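PDB 6EUD: ATP-dependent RNA helicase HrpB from Escherichia coli, which hydrolyses ATP to ADP and phosphate as a DExH-box NTPase, with RNA helicase and single-stranded RNA-binding activities. Local coordinates for residues H196-F199 and D200-V203; R463-P466 and A467-Q470; D609-H612 and Q613-N617; E756-S759 and P760-P764. All blocks are in the same frame, centred on the assembly; numbering follows the deposited sequence. Where two conformers were deposited one is given.

Contact 1. Residues H196-F199 and D200-V203; sequences HQRF and DDAV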
loop_
_atom_site.group_PDB
_atom_site.type_symbol
_atom_site.label_atom_id
_atom_site.label_comp_id
_atom_site.label_asym_id
_atom_site.label_seq_id
_atom_site.Cartn_x
_atom_site.Cartn_y
_atom_site.Cartn_z
ATOM N N HIS A 196 -28.249 10.826 -14.369
ATOM C CA HIS A 196 -29.446 10.045 -14.689
ATOM C C HIS A 196 -29.325 9.169 -15.962
ATOM O O HIS A 196 -30.322 8.652 -16.462
ATOM C CB HIS A 196 -30.639 10.983 -14.840
ATOM C CG HIS A 196 -30.390 12.092 -15.803
ATOM N ND1 HIS A 196 -30.356 11.899 -17.171
ATOM C CD2 HIS A 196 -30.127 13.409 -15.603
ATOM C CE1 HIS A 196 -30.107 13.045 -17.770
ATOM N NE2 HIS A 196 -29.961 13.977 -16.845
ATOM N N GLN A 197 -28.114 9.030 -16.490
ATOM C CA GLN A 197 -27.849 8.166 -17.639
ATOM C C GLN A 197 -26.828 7.095 -17.265
ATOM O O GLN A 197 -25.917 7.360 -16.476
ATOM C CB GLN A 197 -27.326 8.978 -18.837
ATOM C CG GLN A 197 -28.369 9.832 -19.549
ATOM C CD GLN A 197 -27.824 10.510 -20.803
ATOM O OE1 GLN A 197 -26.665 10.336 -21.162
ATOM N NE2 GLN A 197 -28.664 11.295 -21.467
ATOM N N ARG A 198 -26.969 5.897 -17.836
ATOM C CA ARG A 198 -25.945 4.864 -17.693
ATOM C C ARG A 198 -24.626 5.355 -18.287
ATOM O O ARG A 198 -24.623 6.233 -19.146
ATOM C CB ARG A 198 -26.367 3.567 -18.380
ATOM C CG ARG A 198 -27.749 3.091 -17.989
ATOM C CD ARG A 198 -28.123 1.822 -18.728
ATOM N NE ARG A 198 -27.251 0.730 -18.333
ATOM C CZ ARG A 198 -26.621 -0.057 -19.188
ATOM N NH1 ARG A 198 -26.806 0.132 -20.486
ATOM N NH2 ARG A 198 -25.824 -1.037 -18.756
ATOM N N PHE A 199 -23.505 4.789 -17.841
ATOM C CA PHE A 199 -22.217 5.150 -18.419
ATOM C C PHE A 199 -22.186 4.875 -19.939
ATOM O O PHE A 199 -21.867 5.774 -20.721
ATOM C CB PHE A 199 -21.077 4.405 -17.700
ATOM C CG PHE A 199 -19.703 4.691 -18.255
ATOM C CD1 PHE A 199 -19.028 5.870 -17.923
ATOM C CD2 PHE A 199 -19.074 3.778 -19.105
ATOM C CE1 PHE A 199 -17.755 6.137 -18.426
ATOM C CE2 PHE A 199 -17.793 4.032 -19.610
ATOM C CZ PHE A 199 -17.133 5.217 -19.263
ATOM N N ASP A 200 -22.548 3.659 -20.358
ATOM C CA ASP A 200 -22.400 3.276 -21.763
ATOM C C ASP A 200 -23.307 4.100 -22.695
ATOM O O ASP A 200 -22.876 4.487 -23.786
ATOM C CB ASP A 200 -22.655 1.764 -21.968
ATOM C CG ASP A 200 -24.052 1.314 -21.526
ATOM O OD1 ASP A 200 -24.892 2.151 -21.125
ATOM O OD2 ASP A 200 -24.325 0.099 -21.610
ATOM N N ASP A 201 -24.538 4.385 -22.275
ATOM C CA ASP A 201 -25.416 5.275 -23.044
ATOM C C ASP A 201 -24.845 6.684 -23.145
ATOM O O ASP A 201 -24.852 7.303 -24.210
ATOM C CB ASP A 201 -26.803 5.363 -22.413
ATOM C CG ASP A 201 -27.621 4.099 -22.608
ATOM O OD1 ASP A 201 -27.365 3.367 -23.588
ATOM O OD2 ASP A 201 -28.522 3.840 -21.779
ATOM N N ALA A 202 -24.367 7.199 -22.018
ATOM C CA ALA A 202 -23.863 8.552 -21.972
ATOM C C ALA A 202 -22.651 8.677 -22.892
ATOM O O ALA A 202 -22.562 9.636 -23.655
ATOM C CB ALA A 202 -23.515 8.958 -20.533
ATOM N N VAL A 203 -21.744 7.697 -22.852
ATOM C CA VAL A 203 -20.540 7.787 -23.680
ATOM C C VAL A 203 -20.939 7.709 -25.163
ATOM O O VAL A 203 -20.391 8.438 -26.002
ATOM C CB VAL A 203 -19.490 6.691 -23.334
ATOM C CG1 VAL A 203 -18.387 6.634 -24.371
ATOM C CG2 VAL A 203 -18.873 6.941 -21.966
HETATM O O HOH W 1 -29.127 5.779 -19.793
#

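Contact 2. Residues R463-P466 and A467-Q470; sequences RNQP and AWQQ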
loop_
_atom_site.group_PDB
_atom_site.type_symbol
_atom_site.label_atom_id
_atom_site.label_comp_id
_atom_site.label_asym_id
_atom_site.label_seq_id
_atom_site.Cartn_x
_atom_site.Cartn_y
_atom_site.Cartn_z
ATOM N N ARG A 463 -7.831 -31.542 -12.941
ATOM C CA ARG A 463 -7.669 -31.375 -14.383
ATOM C C ARG A 463 -6.209 -31.483 -14.712
ATOM O O ARG A 463 -5.373 -31.054 -13.931
ATOM C CB ARG A 463 -8.209 -30.043 -14.870
ATOM C CG ARG A 463 -9.627 -29.792 -14.464
ATOM C CD ARG A 463 -10.195 -28.672 -15.277
ATOM N NE ARG A 463 -11.531 -28.328 -14.824
ATOM C CZ ARG A 463 -12.615 -29.040 -15.109
ATOM N NH1 ARG A 463 -12.525 -30.144 -15.844
ATOM N NH2 ARG A 463 -13.793 -28.642 -14.654
ATOM N N ASN A 464 -5.879 -32.071 -15.852
ATOM C CA ASN A 464 -4.480 -32.272 -16.160
ATOM C C ASN A 464 -4.117 -31.369 -17.342
ATOM O O ASN A 464 -3.676 -31.816 -18.388
ATOM C CB ASN A 464 -4.213 -33.760 -16.418
ATOM C CG ASN A 464 -2.760 -34.071 -16.477
ATOM O OD1 ASN A 464 -1.958 -33.182 -16.276
ATOM N ND2 ASN A 464 -2.399 -35.319 -16.764
ATOM N N GLN A 465 -4.369 -30.078 -17.158
ATOM C CA GLN A 465 -4.075 -29.080 -18.173
ATOM C C GLN A 465 -2.570 -28.987 -18.405
ATOM O O GLN A 465 -1.802 -28.880 -17.460
ATOM C CB GLN A 465 -4.651 -27.731 -17.758
ATOM C CG GLN A 465 -4.089 -26.538 -18.478
ATOM C CD GLN A 465 -4.713 -25.246 -17.987
ATOM O OE1 GLN A 465 -5.830 -25.225 -17.446
ATOM N NE2 GLN A 465 -3.982 -24.158 -18.150
ATOM N N PRO A 466 -2.145 -29.057 -19.672
ATOM C CA PRO A 466 -0.729 -29.116 -20.052
ATOM C C PRO A 466 0.091 -27.886 -19.664
ATOM O O PRO A 466 1.258 -28.062 -19.316
ATOM C CB PRO A 466 -0.785 -29.280 -21.573
ATOM C CG PRO A 466 -2.167 -28.866 -21.962
ATOM C CD PRO A 466 -3.034 -29.241 -20.830
ATOM N N ALA A 467 -0.474 -26.681 -19.699
ATOM C CA ALA A 467 0.312 -25.497 -19.319
ATOM C C ALA A 467 0.577 -25.454 -17.799
ATOM O O ALA A 467 1.663 -25.085 -17.355
ATOM C CB ALA A 467 -0.376 -24.208 -19.782
ATOM N N TRP A 468 -0.420 -25.831 -17.009
ATOM C CA TRP A 468 -0.239 -26.001 -15.573
ATOM C C TRP A 468 0.825 -27.042 -15.270
ATOM O O TRP A 468 1.671 -26.849 -14.394
ATOM C CB TRP A 468 -1.545 -26.426 -14.908
ATOM C CG TRP A 468 -2.514 -25.324 -14.742
ATOM C CD1 TRP A 468 -2.251 -23.992 -14.761
ATOM C CD2 TRP A 468 -3.922 -25.459 -14.541
ATOM N NE1 TRP A 468 -3.412 -23.276 -14.574
ATOM C CE2 TRP A 468 -4.451 -24.158 -14.436
ATOM C CE3 TRP A 468 -4.782 -26.560 -14.427
ATOM C CZ2 TRP A 468 -5.816 -23.924 -14.221
ATOM C CZ3 TRP A 468 -6.132 -26.327 -14.216
ATOM C CH2 TRP A 468 -6.637 -25.022 -14.118
ATOM N N GLN A 469 0.748 -28.167 -15.975
ATOM C CA GLN A 469 1.755 -29.210 -15.834
ATOM C C GLN A 469 3.153 -28.677 -16.104
ATOM O O GLN A 469 4.063 -28.928 -15.319
ATOM C CB GLN A 469 1.439 -30.397 -16.733
ATOM C CG GLN A 469 2.228 -31.618 -16.378
ATOM C CD GLN A 469 1.512 -32.905 -16.695
ATOM O OE1 GLN A 469 0.751 -33.391 -15.898
ATOM N NE2 GLN A 469 1.717 -33.432 -17.879
ATOM N N GLN A 470 3.298 -27.880 -17.155
ATOM C CA GLN A 470 4.586 -27.304 -17.501
ATOM C C GLN A 470 5.109 -26.440 -16.368
ATOM O O GLN A 470 6.273 -26.550 -15.965
ATOM C CB GLN A 470 4.479 -26.486 -18.783
ATOM C CG GLN A 470 5.809 -25.950 -19.249
ATOM C CD GLN A 470 5.699 -25.139 -20.525
ATOM O OE1 GLN A 470 4.996 -24.125 -20.583
ATOM N NE2 GLN A 470 6.384 -25.596 -21.569
#

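Contact 3. Residues D609-H612 and Q613-N617; sequences DELH and QAMLN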
loop_
_atom_site.group_PDB
_atom_site.type_symbol
_atom_site.label_atom_id
_atom_site.label_comp_id
_atom_site.label_asym_id
_atom_site.label_seq_id
_atom_site.Cartn_x
_atom_site.Cartn_y
_atom_site.Cartn_z
ATOM N N ASP A 609 -2.168 -17.445 36.506
ATOM C CA ASP A 609 -1.645 -16.719 35.366
ATOM C C ASP A 609 -2.730 -16.665 34.297
ATOM O O ASP A 609 -2.835 -15.684 33.560
ATOM C CB ASP A 609 -0.374 -17.385 34.839
ATOM C CG ASP A 609 0.767 -17.328 35.838
ATOM O OD1 ASP A 609 0.499 -17.112 37.039
ATOM O OD2 ASP A 609 1.928 -17.531 35.428
ATOM N N GLU A 610 -3.544 -17.719 34.227
ATOM C CA GLU A 610 -4.662 -17.767 33.286
ATOM C C GLU A 610 -5.763 -16.779 33.673
ATOM O O GLU A 610 -6.276 -16.027 32.832
ATOM C CB GLU A 610 -5.233 -19.180 33.201
ATOM C CG GLU A 610 -4.503 -20.062 32.213
ATOM C CD GLU A 610 -5.079 -21.463 32.124
ATOM O OE1 GLU A 610 -5.779 -21.892 33.065
ATOM O OE2 GLU A 610 -4.834 -22.129 31.095
ATOM N N LEU A 611 -6.108 -16.783 34.953
ATOM C CA LEU A 611 -7.152 -15.918 35.480
ATOM C C LEU A 611 -6.827 -14.443 35.254
ATOM O O LEU A 611 -7.680 -13.669 34.807
ATOM C CB LEU A 611 -7.353 -16.187 36.973
ATOM C CG LEU A 611 -8.422 -15.347 37.650
ATOM C CD1 LEU A 611 -9.800 -15.759 37.150
ATOM C CD2 LEU A 611 -8.308 -15.474 39.157
ATOM N N HIS A 612 -5.595 -14.059 35.565
ATOM C CA HIS A 612 -5.184 -12.682 35.398
ATOM C C HIS A 612 -5.281 -12.277 33.949
ATOM O O HIS A 612 -5.744 -11.177 33.625
ATOM C CB HIS A 612 -3.771 -12.488 35.915
ATOM C CG HIS A 612 -3.646 -12.745 37.376
ATOM N ND1 HIS A 612 -2.476 -13.168 37.962
ATOM C CD2 HIS A 612 -4.556 -12.643 38.373
ATOM C CE1 HIS A 612 -2.670 -13.317 39.262
ATOM N NE2 HIS A 612 -3.922 -13.003 39.537
ATOM N N GLN A 613 -4.860 -13.181 33.078
ATOM C CA GLN A 613 -4.928 -12.924 31.658
ATOM C C GLN A 613 -6.392 -12.779 31.232
ATOM O O GLN A 613 -6.735 -11.859 30.477
ATOM C CB GLN A 613 -4.227 -14.033 30.868
ATOM C CG GLN A 613 -4.079 -13.720 29.372
ATOM C CD GLN A 613 -3.171 -12.499 29.090
ATOM O OE1 GLN A 613 -2.122 -12.331 29.722
ATOM N NE2 GLN A 613 -3.583 -11.651 28.142
ATOM N N ALA A 614 -7.257 -13.662 31.733
ATOM C CA ALA A 614 -8.677 -13.611 31.372
ATOM C C ALA A 614 -9.309 -12.294 31.833
ATOM O O ALA A 614 -10.187 -11.751 31.163
ATOM C CB ALA A 614 -9.435 -14.809 31.951
ATOM N N MET A 615 -8.857 -11.773 32.969
ATOM C CA MET A 615 -9.340 -10.488 33.467
ATOM C C MET A 615 -8.891 -9.313 32.583
ATOM O O MET A 615 -9.664 -8.355 32.378
ATOM C CB MET A 615 -8.864 -10.275 34.903
ATOM C CG MET A 615 -9.547 -11.164 35.929
ATOM S SD MET A 615 -8.917 -10.860 37.602
ATOM C CE MET A 615 -9.961 -11.947 38.576
ATOM N N LEU A 616 -7.648 -9.369 32.089
ATOM C CA LEU A 616 -7.153 -8.352 31.151
ATOM C C LEU A 616 -8.044 -8.261 29.919
ATOM O O LEU A 616 -8.359 -7.156 29.458
ATOM C CB LEU A 616 -5.713 -8.642 30.713
ATOM C CG LEU A 616 -4.609 -8.574 31.775
ATOM C CD1 LEU A 616 -3.265 -8.594 31.105
ATOM C CD2 LEU A 616 -4.750 -7.338 32.615
ATOM N N ASN A 617 -8.440 -9.420 29.384
ATOM C CA ASN A 617 -9.347 -9.465 28.246
ATOM C C ASN A 617 -10.731 -8.908 28.586
ATOM O O ASN A 617 -11.407 -8.303 27.741
ATOM C CB ASN A 617 -9.475 -10.900 27.724
ATOM C CG ASN A 617 -8.193 -11.407 27.079
ATOM O OD1 ASN A 617 -7.461 -10.647 26.460
ATOM N ND2 ASN A 617 -7.928 -12.699 27.217
#

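Contact 4. Residues E756-S759 and P760-P764; sequences ELLS and PAQRP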
loop_
_atom_site.group_PDB
_atom_site.type_symbol
_atom_site.label_atom_id
_atom_site.label_comp_id
_atom_site.label_asym_id
_atom_site.label_seq_id
_atom_site.Cartn_x
_atom_site.Cartn_y
_atom_site.Cartn_z
ATOM N N GLU A 756 -5.636 31.120 39.314
ATOM C CA GLU A 756 -6.979 31.492 39.696
ATOM C C GLU A 756 -6.902 32.173 41.051
ATOM O O GLU A 756 -6.916 31.537 42.101
ATOM C CB GLU A 756 -7.876 30.265 39.677
ATOM C CG GLU A 756 -8.009 29.697 38.241
ATOM C CD GLU A 756 -8.597 28.283 38.190
ATOM O OE1 GLU A 756 -8.247 27.440 39.045
ATOM O OE2 GLU A 756 -9.432 28.013 37.302
ATOM N N LEU A 757 -6.773 33.491 40.999
ATOM C CA LEU A 757 -6.527 34.302 42.177
ATOM C C LEU A 757 -7.798 34.511 42.974
ATOM O O LEU A 757 -8.795 35.009 42.460
ATOM C CB LEU A 757 -5.917 35.641 41.778
ATOM C CG LEU A 757 -4.539 35.500 41.130
ATOM C CD1 LEU A 757 -3.929 36.846 40.757
ATOM C CD2 LEU A 757 -3.631 34.749 42.086
ATOM N N LEU A 758 -7.748 34.127 44.239
ATOM C CA LEU A 758 -8.934 34.079 45.076
ATOM C C LEU A 758 -8.832 35.077 46.216
ATOM O O LEU A 758 -7.746 35.551 46.546
ATOM C CB LEU A 758 -9.129 32.663 45.622
ATOM C CG LEU A 758 -8.982 31.516 44.614
ATOM C CD1 LEU A 758 -8.802 30.191 45.344
ATOM C CD2 LEU A 758 -10.161 31.411 43.651
ATOM N N SER A 759 -9.978 35.398 46.799
ATOM C CA SER A 759 -10.064 36.188 48.022
ATOM C C SER A 759 -9.837 35.314 49.272
ATOM O O SER A 759 -9.780 34.091 49.160
ATOM C CB SER A 759 -11.435 36.855 48.068
ATOM O OG SER A 759 -12.420 35.884 48.386
ATOM N N PRO A 760 -9.719 35.930 50.469
ATOM C CA PRO A 760 -9.642 35.147 51.709
ATOM C C PRO A 760 -10.726 34.105 51.856
ATOM O O PRO A 760 -10.509 33.092 52.511
ATOM C CB PRO A 760 -9.812 36.207 52.790
ATOM C CG PRO A 760 -9.172 37.403 52.207
ATOM C CD PRO A 760 -9.520 37.365 50.745
ATOM N N ALA A 761 -11.880 34.370 51.250
ATOM C CA ALA A 761 -13.020 33.466 51.309
ATOM C C ALA A 761 -13.040 32.534 50.088
ATOM O O ALA A 761 -14.066 31.901 49.835
ATOM C CB ALA A 761 -14.327 34.239 51.416
ATOM N N GLN A 762 -11.917 32.452 49.359
ATOM C CA GLN A 762 -11.694 31.392 48.378
ATOM C C GLN A 762 -12.631 31.575 47.199
ATOM O O GLN A 762 -12.892 30.655 46.430
ATOM C CB GLN A 762 -11.805 30.044 49.105
ATOM C CG GLN A 762 -10.455 29.573 49.665
ATOM C CD GLN A 762 -9.867 28.393 48.851
ATOM O OE1 GLN A 762 -8.704 28.444 48.331
ATOM N NE2 GLN A 762 -10.553 27.229 49.029
ATOM N N ARG A 763 -12.969 32.852 47.024
ATOM C CA ARG A 763 -13.786 33.437 45.961
ATOM C C ARG A 763 -12.874 34.031 44.868
ATOM O O ARG A 763 -12.027 34.875 45.169
ATOM C CB ARG A 763 -14.688 34.532 46.558
ATOM C CG ARG A 763 -15.620 35.266 45.599
ATOM C CD ARG A 763 -16.398 36.372 46.340
ATOM N NE ARG A 763 -15.564 37.491 46.823
ATOM C CZ ARG A 763 -15.217 37.721 48.097
ATOM N NH1 ARG A 763 -14.471 38.778 48.406
ATOM N NH2 ARG A 763 -15.614 36.912 49.070
ATOM N N PRO A 764 -13.040 33.585 43.606
ATOM C CA PRO A 764 -12.272 33.978 42.409
ATOM C C PRO A 764 -12.297 35.481 42.120
ATOM O O PRO A 764 -13.341 36.036 41.777
ATOM C CB PRO A 764 -12.958 33.200 41.276
ATOM C CG PRO A 764 -14.286 32.812 41.820
ATOM C CD PRO A 764 -14.092 32.610 43.280
#

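Contact 1. Residues H196-F199 and D200-V203
Arg198 and Phe199 offer their carbonyl oxygens to the first turn of helix 199-213: Ala202 N donates to Arg198 O at 3.0 Å and Val203 N to Phe199 O at 2.9 Å, with Arg198 as the N-cap residue. The Arg198 side chain bends at chi3 (65°) and brings NH1 to 2.7 Å from Asp200 OD2, a salt bridge whose hydrogen bond is weak at 115°, because the carboxylate approaches over a guanidinium face with the two planes 81° apart. Asp201 comes to the same guanidinium at its edge, near the plane, but its OD2 stays 4.3 Å from NH1. A water ties Asp201 OD2 to Arg198 N, linking the cap residue's own amide to the helix. On another side of the turn, Val203 CG2 sits over one face of the Phe199 ring, 3.8 Å from its centroid, a CH-pi contact; the ring also meets Cys293 and Gln295 of strand 287-302. Asp200 packs on helix 225-236 of this helicase C-terminal domain. Two carboxylates at the amino end of a helix face its partial positive charge, which would probably favour their ionised form, and the arginine probably offsets part of their charge.

Contact 2. Residues R463-P466 and A467-Q470
Gln465 and Trp468 stack at the start of helix 466-479, where Gln465 is the N-cap residue and Pro466 takes the first helical position. The Gln465 amide lies nearly flat over the indole, the two planes 18° apart. Its chain gets there with CG anti to the backbone N (chi1 162°) and runs extended from that point, which lays the carboxamide across the ring face. OE1 sits 3.2 Å above the indole plane, over the middle of the six-membered ring, and NE2 lies nearer the pyrrole part, 3.7 Å from Trp468 NE1. That indole nitrogen does not spend its N-H on the glutamine: it donates to the carbonyl oxygen of Glu448, tying the new helix to the chain just after helix 433-447. Arg463 comes to the ring differently, with CB at the edge, near the plane, 4.3 Å from Trp468 CZ3. The indole is buried, whereas most of the residues flanking it here are exposed. The helix closes its first backbone bonds at this point: Gln470 N donates to Pro466 O, and Gln469 N reaches Gln465 O at 3.0 Å, in the carbonyl plane.

Contact 3. Residues D609-H612 and Q613-N617
Leu611 and Met615 make a contact one turn apart on helix 608-622, which follows strand 596-602 and packs beside strand 571-579. The methionine chain lies along the helix surface and its terminal methyl rests on the leucine: CE is 3.8 Å from Leu611 CG and 3.9 Å from Leu611 CD2, touching the branch point and both methyls. With CG anti to the carbonyl carbon (chi1 -71°) the Met615 chain starts back toward the preceding turn, and its extended course beyond CG carries CE over Leu611, while its CG rests 3.3 Å from Leu611 O. This is the i to i+4 spacing of an alpha helix, and the backbone bonds repeat it: Met615 N donates to Leu611 O at 2.9 Å and Ala614 N to Glu610 O at 2.8 Å. Met672 touches Met615, His612 and Leu616, and His612 NE2 is hydrogen-bonded to Val675 O, so one side of the helix is joined to the chain after helix 664-667. With an alanine in place of Met615 the thioether arm is gone, which would probably leave Leu611 and Met672 each without this neighbour. On other sides, Ala614 lies against Asp574 and Val576 of strand 571-579, and Glu610 OE2 forms a salt bridge with Arg589 of strand 584-593.

Contact 4. Residues E756-S759 and P760-P764
The guanidinium of Arg763 has Ser759 OG over one face, 3.3 Å above the plane and over its centre, while NH2 hydrogen-bonds Tyr790 OH. The chain of Arg763 leaves with CG anti to the backbone N (chi1 180°) and bends at chi3, folding the flat group back above the serine; Arg763 CB is already 3.2 Å from Ser759 OG. The same oxygen takes hydrogen bonds from two backbone amides, Ala761 N at 3.3 Å and, weakly, Arg763 N at 3.4 Å. Ser759 to Gln762 form a type I beta turn, closed by Gln762 N donating to Ser759 O at 2.7 Å. Ser759 N then reaches Arg763 O, also at 2.7 Å, which makes this a 3:5 hairpin with a G1 beta bulge, the left-handed Gln762 at the bulge position. An alanine replacing Arg763 would remove the flat lid from Ser759 OG and is likely to leave Tyr790 OH without this partner. At the end of the strand pair, Leu758 CD2 packs 3.5 Å from Pro764 CA, the two residues forming an antiparallel non-hydrogen-bonded pair. The loop thus links strands 751-758 and 764-768; Ser759 and Pro760 lean on Met786 of helix 779-789, and strand 729-733 runs parallel to strand 751-758.

All four are local contacts, strung in series along one elongated chain. Contacts 1 and 2 are both helix starts with an N-cap residue, about 42 Å apart between centres; contact 3 lies within a helix, and contact 4 turns a beta hairpin. Contact 1 lies in the helicase C-terminal range and contact 4 in the ATP-dependent helicase C-terminal range, their centres about 73 Å apart. Contacts 2 and 4 are on opposite sides of the chain's centre, about 89 Å between centres, and contact 3 is closer to contact 4 (about 49 Å between centres) than to contacts 1 and 2. None touches another, and all lie away from the predicted ATP site and the DEFH box.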